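Local coordinates for TSC1 N-terminal domain (PDB 7A0M), which is the amino-terminal domain of TSC1, which probably binds lysosomal phosphoinositides and so helps place the TSC complex in mTORC1 regulation, at residues F93-L104 / P143-R151. Residues are numbered along the deposited sequence; the frame is centred on the assembly and turned at random.
Sequences FQWWDKLLDPVL and PWLNRLLVR
Two nearly parallel helices of an all-helical array, the axes of the two segments 11.4 Å apart at closest approach and at 5°, meet through an aromatic cluster of Phe93, Trp96 and Trp144 at one end and a salt-bridge network at the other. Phe93 presents its edge to the Trp144 indole: CD1 stands 3.2 Å above that plane, over its centre, with the rings at 71°, a T-shaped pair. With Phe93 CG anti to the backbone N (chi1 175°), the ring's edge is turned toward the indole face. Trp96 meets the same indole obliquely, its CG 3.7 Å from Trp144 CZ3, while Leu148 CD2 touches the Trp96 edge at CH2. Replacing Trp144 by an alanine would probably open a gap between Phe93 and Trp96 and leave the phenyl edge without a face to rest on.

The side-by-side, same-direction course of helices 89-105 and 142-153 suits an alpha-solenoid-like arrangement; helix 113-125 packs against Trp96 and Leu100, and Trp96 NE1 is hydrogen-bonded to Thr121 OG1. Farther along, Arg147 bends at chi2 and chi3 to bring its guanidinium between Asp97 and Asp101. Leu100 CD2 lies over one face, 3.7 Å above the plane, and the carboxylates approach the edge. The Asp97 salt bridge is modelled too tightly for its exact geometry to be trusted. Asp101 OD2 accepts twice: Arg147 NH1 reaches it from above the carboxylate plane at 3.2 Å, nearly straight, whereas Arg151 NH2 uses the syn lone pair at 3.0 Å. Arg151 NH1 also makes a salt bridge with Glu154.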
ATOM      1  N   PHE B  93      38.412 -38.296  15.749  1.00 67.05           N
ATOM      2  CA  PHE B  93      38.017 -38.127  14.355  1.00 67.68           C
ATOM      3  C   PHE B  93      38.398 -39.344  13.522  1.00 76.34           C
ATOM      4  O   PHE B  93      37.622 -39.781  12.666  1.00 82.02           O
ATOM      5  CB  PHE B  93      38.652 -36.863  13.776  1.00 73.13           C
ATOM      6  CG  PHE B  93      38.383 -36.668  12.309  1.00 83.90           C
ATOM      7  CD1 PHE B  93      37.167 -36.169  11.875  1.00 83.15           C
ATOM      8  CD2 PHE B  93      39.345 -36.987  11.364  1.00 85.39           C
ATOM      9  CE1 PHE B  93      36.913 -35.988  10.528  1.00 80.09           C
ATOM     10  CE2 PHE B  93      39.096 -36.810  10.014  1.00 87.43           C
ATOM     11  CZ  PHE B  93      37.878 -36.309   9.596  1.00 85.66           C
ATOM     12  N   GLN B  94      39.591 -39.897  13.755  1.00 78.45           N
ATOM     13  CA  GLN B  94      40.023 -41.083  13.020  1.00 77.01           C
ATOM     14  C   GLN B  94      39.050 -42.239  13.203  1.00 69.61           C
ATOM     15  O   GLN B  94      38.790 -42.995  12.261  1.00 63.55           O
ATOM     16  CB  GLN B  94      41.422 -41.483  13.480  1.00 79.58           C
ATOM     17  CG  GLN B  94      42.516 -40.547  13.012  1.00 81.27           C
ATOM     18  CD  GLN B  94      43.836 -40.805  13.710  1.00 84.50           C
ATOM     19  OE1 GLN B  94      44.063 -41.882  14.263  1.00 86.89           O
ATOM     20  NE2 GLN B  94      44.706 -39.802  13.710  1.00 93.49           N
ATOM     21  N   TRP B  95      38.496 -42.388  14.405  1.00 62.93           N
ATOM     22  CA  TRP B  95      37.535 -43.459  14.637  1.00 63.21           C
ATOM     23  C   TRP B  95      36.180 -43.112  14.033  1.00 64.45           C
ATOM     24  O   TRP B  95      35.537 -43.964  13.411  1.00 67.93           O
ATOM     25  CB  TRP B  95      37.416 -43.739  16.132  1.00 59.71           C
ATOM     26  CG  TRP B  95      38.503 -44.629  16.646  1.00 63.60           C
ATOM     27  CD1 TRP B  95      39.543 -44.269  17.453  1.00 66.05           C
ATOM     28  CD2 TRP B  95      38.682 -46.021  16.359  1.00 66.03           C
ATOM     29  NE1 TRP B  95      40.346 -45.355  17.704  1.00 70.72           N
ATOM     30  CE2 TRP B  95      39.841 -46.442  17.041  1.00 71.71           C
ATOM     31  CE3 TRP B  95      37.971 -46.954  15.597  1.00 65.66           C
ATOM     32  CZ2 TRP B  95      40.305 -47.754  16.985  1.00 73.52           C
ATOM     33  CZ3 TRP B  95      38.433 -48.256  15.544  1.00 69.27           C
ATOM     34  CH2 TRP B  95      39.588 -48.644  16.233  1.00 73.19           C
ATOM     35  N   TRP B  96      35.731 -41.868  14.220  1.00 63.40           N
ATOM     36  CA  TRP B  96      34.503 -41.410  13.581  1.00 65.47           C
ATOM     37  C   TRP B  96      34.606 -41.525  12.063  1.00 67.66           C
ATOM     38  O   TRP B  96      33.671 -41.987  11.400  1.00 62.59           O
ATOM     39  CB  TRP B  96      34.201 -39.978  14.027  1.00 72.20           C
ATOM     40  CG  TRP B  96      32.884 -39.429  13.563  1.00 68.23           C
ATOM     41  CD1 TRP B  96      31.732 -39.341  14.292  1.00 64.60           C
ATOM     42  CD2 TRP B  96      32.606 -38.807  12.302  1.00 70.04           C
ATOM     43  NE1 TRP B  96      30.741 -38.752  13.545  1.00 66.42           N
ATOM     44  CE2 TRP B  96      31.253 -38.408  12.321  1.00 67.49           C
ATOM     45  CE3 TRP B  96      33.363 -38.566  11.152  1.00 67.48           C
ATOM     46  CZ2 TRP B  96      30.644 -37.783  11.235  1.00 60.76           C
ATOM     47  CZ3 TRP B  96      32.756 -37.946  10.074  1.00 66.80           C
ATOM     48  CH2 TRP B  96      31.410 -37.561  10.124  1.00 64.68           C
ATOM     49  N   ASP B  97      35.741 -41.103  11.500  1.00 75.26           N
ATOM     50  CA  ASP B  97      35.966 -41.248  10.064  1.00 75.57           C
ATOM     51  C   ASP B  97      35.976 -42.715   9.654  1.00 64.70           C
ATOM     52  O   ASP B  97      35.471 -43.077   8.584  1.00 61.93           O
ATOM     53  CB  ASP B  97      37.294 -40.585   9.687  1.00 78.93           C
ATOM     54  CG  ASP B  97      37.452 -40.373   8.194  1.00 80.08           C
ATOM     55  OD1 ASP B  97      36.563 -40.790   7.427  1.00 85.87           O
ATOM     56  OD2 ASP B  97      38.483 -39.798   7.783  1.00 85.94           O
ATOM     57  N   LYS B  98      36.542 -43.576  10.500  1.00 59.09           N
ATOM     58  CA  LYS B  98      36.646 -44.994  10.180  1.00 66.17           C
ATOM     59  C   LYS B  98      35.295 -45.700  10.238  1.00 70.13           C
ATOM     60  O   LYS B  98      35.056 -46.639   9.470  1.00 76.50           O
ATOM     61  CB  LYS B  98      37.660 -45.637  11.124  1.00 64.42           C
ATOM     62  CG  LYS B  98      38.010 -47.078  10.862  1.00 67.91           C
ATOM     63  CD  LYS B  98      39.037 -47.515  11.893  1.00 75.99           C
ATOM     64  CE  LYS B  98      39.555 -48.906  11.623  1.00 87.60           C
ATOM     65  NZ  LYS B  98      40.217 -49.024  10.295  1.00 96.60           N
ATOM     66  N   LEU B  99      34.403 -45.268  11.130  1.00 66.75           N
ATOM     67  CA  LEU B  99      33.115 -45.925  11.317  1.00 62.46           C
ATOM     68  C   LEU B  99      31.988 -45.325  10.484  1.00 64.38           C
ATOM     69  O   LEU B  99      30.890 -45.891  10.471  1.00 62.78           O
ATOM     70  CB  LEU B  99      32.706 -45.882  12.794  1.00 58.62           C
ATOM     71  CG  LEU B  99      33.662 -46.497  13.816  1.00 67.69           C
ATOM     72  CD1 LEU B  99      32.996 -46.596  15.178  1.00 71.19           C
ATOM     73  CD2 LEU B  99      34.160 -47.848  13.355  1.00 63.98           C
ATOM     74  N   LEU B 100      32.221 -44.198   9.807  1.00 57.70           N
ATOM     75  CA  LEU B 100      31.140 -43.498   9.116  1.00 57.45           C
ATOM     76  C   LEU B 100      30.462 -44.393   8.085  1.00 59.89           C
ATOM     77  O   LEU B 100      29.258 -44.664   8.171  1.00 56.30           O
ATOM     78  CB  LEU B 100      31.675 -42.225   8.458  1.00 57.16           C
ATOM     79  CG  LEU B 100      30.627 -41.411   7.696  1.00 55.54           C
ATOM     80  CD1 LEU B 100      29.487 -41.006   8.620  1.00 55.49           C
ATOM     81  CD2 LEU B 100      31.256 -40.186   7.051  1.00 56.54           C
ATOM     82  N   ASP B 101      31.220 -44.863   7.098  1.00 69.69           N
ATOM     83  CA  ASP B 101      30.668 -45.673   6.018  1.00 67.16           C
ATOM     84  C   ASP B 101      30.129 -47.018   6.504  1.00 78.60           C
ATOM     85  O   ASP B 101      29.070 -47.449   6.030  1.00 77.21           O
ATOM     86  CB  ASP B 101      31.717 -45.883   4.922  1.00 77.41           C
ATOM     87  CG  ASP B 101      32.011 -44.614   4.152  1.00 86.33           C
ATOM     88  OD1 ASP B 101      31.089 -43.786   4.013  1.00 83.54           O
ATOM     89  OD2 ASP B 101      33.158 -44.441   3.688  1.00 93.88           O
ATOM     90  N   PRO B 102      30.806 -47.725   7.423  1.00 82.73           N
ATOM     91  CA  PRO B 102      30.185 -48.942   7.975  1.00 78.67           C
ATOM     92  C   PRO B 102      28.847 -48.693   8.653  1.00 81.98           C
ATOM     93  O   PRO B 102      27.931 -49.512   8.523  1.00 86.23           O
ATOM     94  CB  PRO B 102      31.240 -49.448   8.967  1.00 77.91           C
ATOM     95  CG  PRO B 102      32.522 -48.965   8.414  1.00 81.73           C
ATOM     96  CD  PRO B 102      32.219 -47.613   7.834  1.00 78.93           C
ATOM     97  N   VAL B 103      28.708 -47.579   9.377  1.00 80.56           N
ATOM     98  CA  VAL B 103      27.430 -47.265  10.012  1.00 76.73           C
ATOM     99  C   VAL B 103      26.381 -46.905   8.967  1.00 84.80           C
ATOM    100  O   VAL B 103      25.235 -47.368   9.034  1.00 89.86           O
ATOM    101  CB  VAL B 103      27.610 -46.140  11.047  1.00 72.47           C
ATOM    102  CG1 VAL B 103      26.262 -45.550  11.423  1.00 70.87           C
ATOM    103  CG2 VAL B 103      28.328 -46.665  12.282  1.00 65.49           C
ATOM    104  N   LEU B 104      26.750 -46.078   7.987  1.00 83.51           N
ATOM    105  CA  LEU B 104      25.788 -45.637   6.980  1.00 78.52           C
ATOM    106  C   LEU B 104      25.254 -46.809   6.166  1.00 79.06           C
ATOM    107  O   LEU B 104      24.082 -46.816   5.770  1.00 76.75           O
ATOM    108  CB  LEU B 104      26.429 -44.593   6.065  1.00 66.62           C
ATOM    109  CG  LEU B 104      26.681 -43.222   6.694  1.00 67.54           C
ATOM    110  CD1 LEU B 104      27.275 -42.259   5.677  1.00 70.81           C
ATOM    111  CD2 LEU B 104      25.399 -42.656   7.286  1.00 72.76           C
ATOM    112  N   PRO B 143      36.578 -30.816   7.697  1.00 66.38           N
ATOM    113  CA  PRO B 143      36.811 -32.214   7.288  1.00 67.57           C
ATOM    114  C   PRO B 143      35.705 -33.156   7.724  1.00 70.75           C
ATOM    115  O   PRO B 143      35.423 -34.138   7.025  1.00 72.60           O
ATOM    116  CB  PRO B 143      38.147 -32.558   7.960  1.00 57.96           C
ATOM    117  CG  PRO B 143      38.241 -31.619   9.107  1.00 59.75           C
ATOM    118  CD  PRO B 143      37.653 -30.343   8.588  1.00 64.23           C
ATOM    119  N   TRP B 144      35.073 -32.882   8.865  1.00 71.72           N
ATOM    120  CA  TRP B 144      33.892 -33.634   9.267  1.00 67.93           C
ATOM    121  C   TRP B 144      32.764 -33.395   8.273  1.00 66.31           C
ATOM    122  O   TRP B 144      32.121 -34.335   7.793  1.00 60.13           O
ATOM    123  CB  TRP B 144      33.455 -33.175  10.661  1.00 69.73           C
ATOM    124  CG  TRP B 144      34.516 -33.242  11.728  1.00 76.07           C
ATOM    125  CD1 TRP B 144      35.495 -32.315  11.942  1.00 79.57           C
ATOM    126  CD2 TRP B 144      34.620 -34.183  12.809  1.00 75.12           C
ATOM    127  NE1 TRP B 144      36.253 -32.663  13.030  1.00 77.14           N
ATOM    128  CE2 TRP B 144      35.732 -33.799  13.590  1.00 74.29           C
ATOM    129  CE3 TRP B 144      33.907 -35.330  13.174  1.00 70.97           C
ATOM    130  CZ2 TRP B 144      36.145 -34.519  14.709  1.00 73.82           C
ATOM    131  CZ3 TRP B 144      34.321 -36.044  14.291  1.00 73.75           C
ATOM    132  CH2 TRP B 144      35.430 -35.635  15.043  1.00 74.99           C
ATOM    133  N   LEU B 145      32.520 -32.121   7.957  1.00 62.84           N
ATOM    134  CA  LEU B 145      31.431 -31.733   7.066  1.00 64.19           C
ATOM    135  C   LEU B 145      31.635 -32.260   5.648  1.00 68.60           C
ATOM    136  O   LEU B 145      30.688 -32.749   5.019  1.00 68.08           O
ATOM    137  CB  LEU B 145      31.308 -30.211   7.067  1.00 52.30           C
ATOM    138  CG  LEU B 145      30.703 -29.621   8.341  1.00 52.25           C
ATOM    139  CD1 LEU B 145      31.134 -28.176   8.522  1.00 48.61           C
ATOM    140  CD2 LEU B 145      29.190 -29.721   8.296  1.00 59.41           C
ATOM    141  N   ASN B 146      32.861 -32.158   5.122  1.00 62.15           N
ATOM    142  CA  ASN B 146      33.114 -32.600   3.753  1.00 59.23           C
ATOM    143  C   ASN B 146      32.827 -34.086   3.588  1.00 75.56           C
ATOM    144  O   ASN B 146      32.273 -34.508   2.566  1.00 90.06           O
ATOM    145  CB  ASN B 146      34.554 -32.290   3.343  1.00 57.68           C
ATOM    146  CG  ASN B 146      34.782 -30.816   3.079  1.00 63.80           C
ATOM    147  OD1 ASN B 146      33.840 -30.063   2.832  1.00 63.85           O
ATOM    148  ND2 ASN B 146      36.043 -30.404   3.100  1.00 62.37           N
ATOM    149  N   ARG B 147      33.203 -34.897   4.579  1.00 70.82           N
ATOM    150  CA  ARG B 147      32.862 -36.314   4.538  1.00 71.28           C
ATOM    151  C   ARG B 147      31.353 -36.515   4.533  1.00 65.14           C
ATOM    152  O   ARG B 147      30.828 -37.329   3.765  1.00 68.71           O
ATOM    153  CB  ARG B 147      33.503 -37.036   5.722  1.00 71.53           C
ATOM    154  CG  ARG B 147      34.930 -37.483   5.464  1.00 65.54           C
ATOM    155  CD  ARG B 147      34.946 -38.815   4.739  1.00 67.89           C
ATOM    156  NE  ARG B 147      35.001 -39.934   5.675  1.00 75.16           N
ATOM    157  CZ  ARG B 147      34.476 -41.132   5.443  1.00 76.17           C
ATOM    158  NH1 ARG B 147      33.837 -41.368   4.307  1.00 78.49           N
ATOM    159  NH2 ARG B 147      34.581 -42.091   6.352  1.00 71.21           N
ATOM    160  N   LEU B 148      30.638 -35.770   5.375  1.00 60.25           N
ATOM    161  CA  LEU B 148      29.182 -35.855   5.389  1.00 59.69           C
ATOM    162  C   LEU B 148      28.580 -35.308   4.102  1.00 67.80           C
ATOM    163  O   LEU B 148      27.618 -35.875   3.570  1.00 63.24           O
ATOM    164  CB  LEU B 148      28.634 -35.097   6.596  1.00 62.32           C
ATOM    165  CG  LEU B 148      28.994 -35.622   7.985  1.00 64.40           C
ATOM    166  CD1 LEU B 148      28.344 -34.761   9.049  1.00 58.73           C
ATOM    167  CD2 LEU B 148      28.553 -37.072   8.131  1.00 58.52           C
ATOM    168  N   LEU B 149      29.127 -34.201   3.593  1.00 70.26           N
ATOM    169  CA  LEU B 149      28.582 -33.577   2.391  1.00 66.40           C
ATOM    170  C   LEU B 149      28.699 -34.496   1.183  1.00 72.50           C
ATOM    171  O   LEU B 149      27.720 -34.712   0.461  1.00 82.04           O
ATOM    172  CB  LEU B 149      29.287 -32.249   2.119  1.00 56.12           C
ATOM    173  CG  LEU B 149      28.811 -31.068   2.959  1.00 59.15           C
ATOM    174  CD1 LEU B 149      29.729 -29.877   2.771  1.00 47.15           C
ATOM    175  CD2 LEU B 149      27.386 -30.711   2.590  1.00 46.39           C
ATOM    176  N   VAL B 150      29.894 -35.040   0.943  1.00 72.04           N
ATOM    177  CA  VAL B 150      30.101 -35.896  -0.225  1.00 82.85           C
ATOM    178  C   VAL B 150      29.130 -37.070  -0.212  1.00 86.04           C
ATOM    179  O   VAL B 150      28.532 -37.414  -1.238  1.00 91.04           O
ATOM    180  CB  VAL B 150      31.566 -36.370  -0.284  1.00 84.77           C
ATOM    181  CG1 VAL B 150      31.675 -37.697  -1.028  1.00 83.90           C
ATOM    182  CG2 VAL B 150      32.437 -35.319  -0.951  1.00 88.18           C
ATOM    183  N   ARG B 151      28.941 -37.692   0.945  1.00 70.78           N
ATOM    184  CA  ARG B 151      27.980 -38.786   1.036  1.00 72.68           C
ATOM    185  C   ARG B 151      26.536 -38.309   0.903  1.00 78.48           C
ATOM    186  O   ARG B 151      25.675 -39.057   0.422  1.00 75.93           O
ATOM    187  CB  ARG B 151      28.230 -39.540   2.332  1.00 79.52           C
ATOM    188  CG  ARG B 151      29.669 -40.000   2.341  1.00 88.28           C
ATOM    189  CD  ARG B 151      29.785 -41.487   2.419  1.00 87.72           C
ATOM    190  NE  ARG B 151      31.179 -41.884   2.545  1.00 88.11           N
ATOM    191  CZ  ARG B 151      32.024 -41.873   1.518  1.00 84.76           C
ATOM    192  NH1 ARG B 151      31.599 -41.488   0.321  1.00 72.39           N
ATOM    193  NH2 ARG B 151      33.277 -42.268   1.672  1.00 88.79           N
TER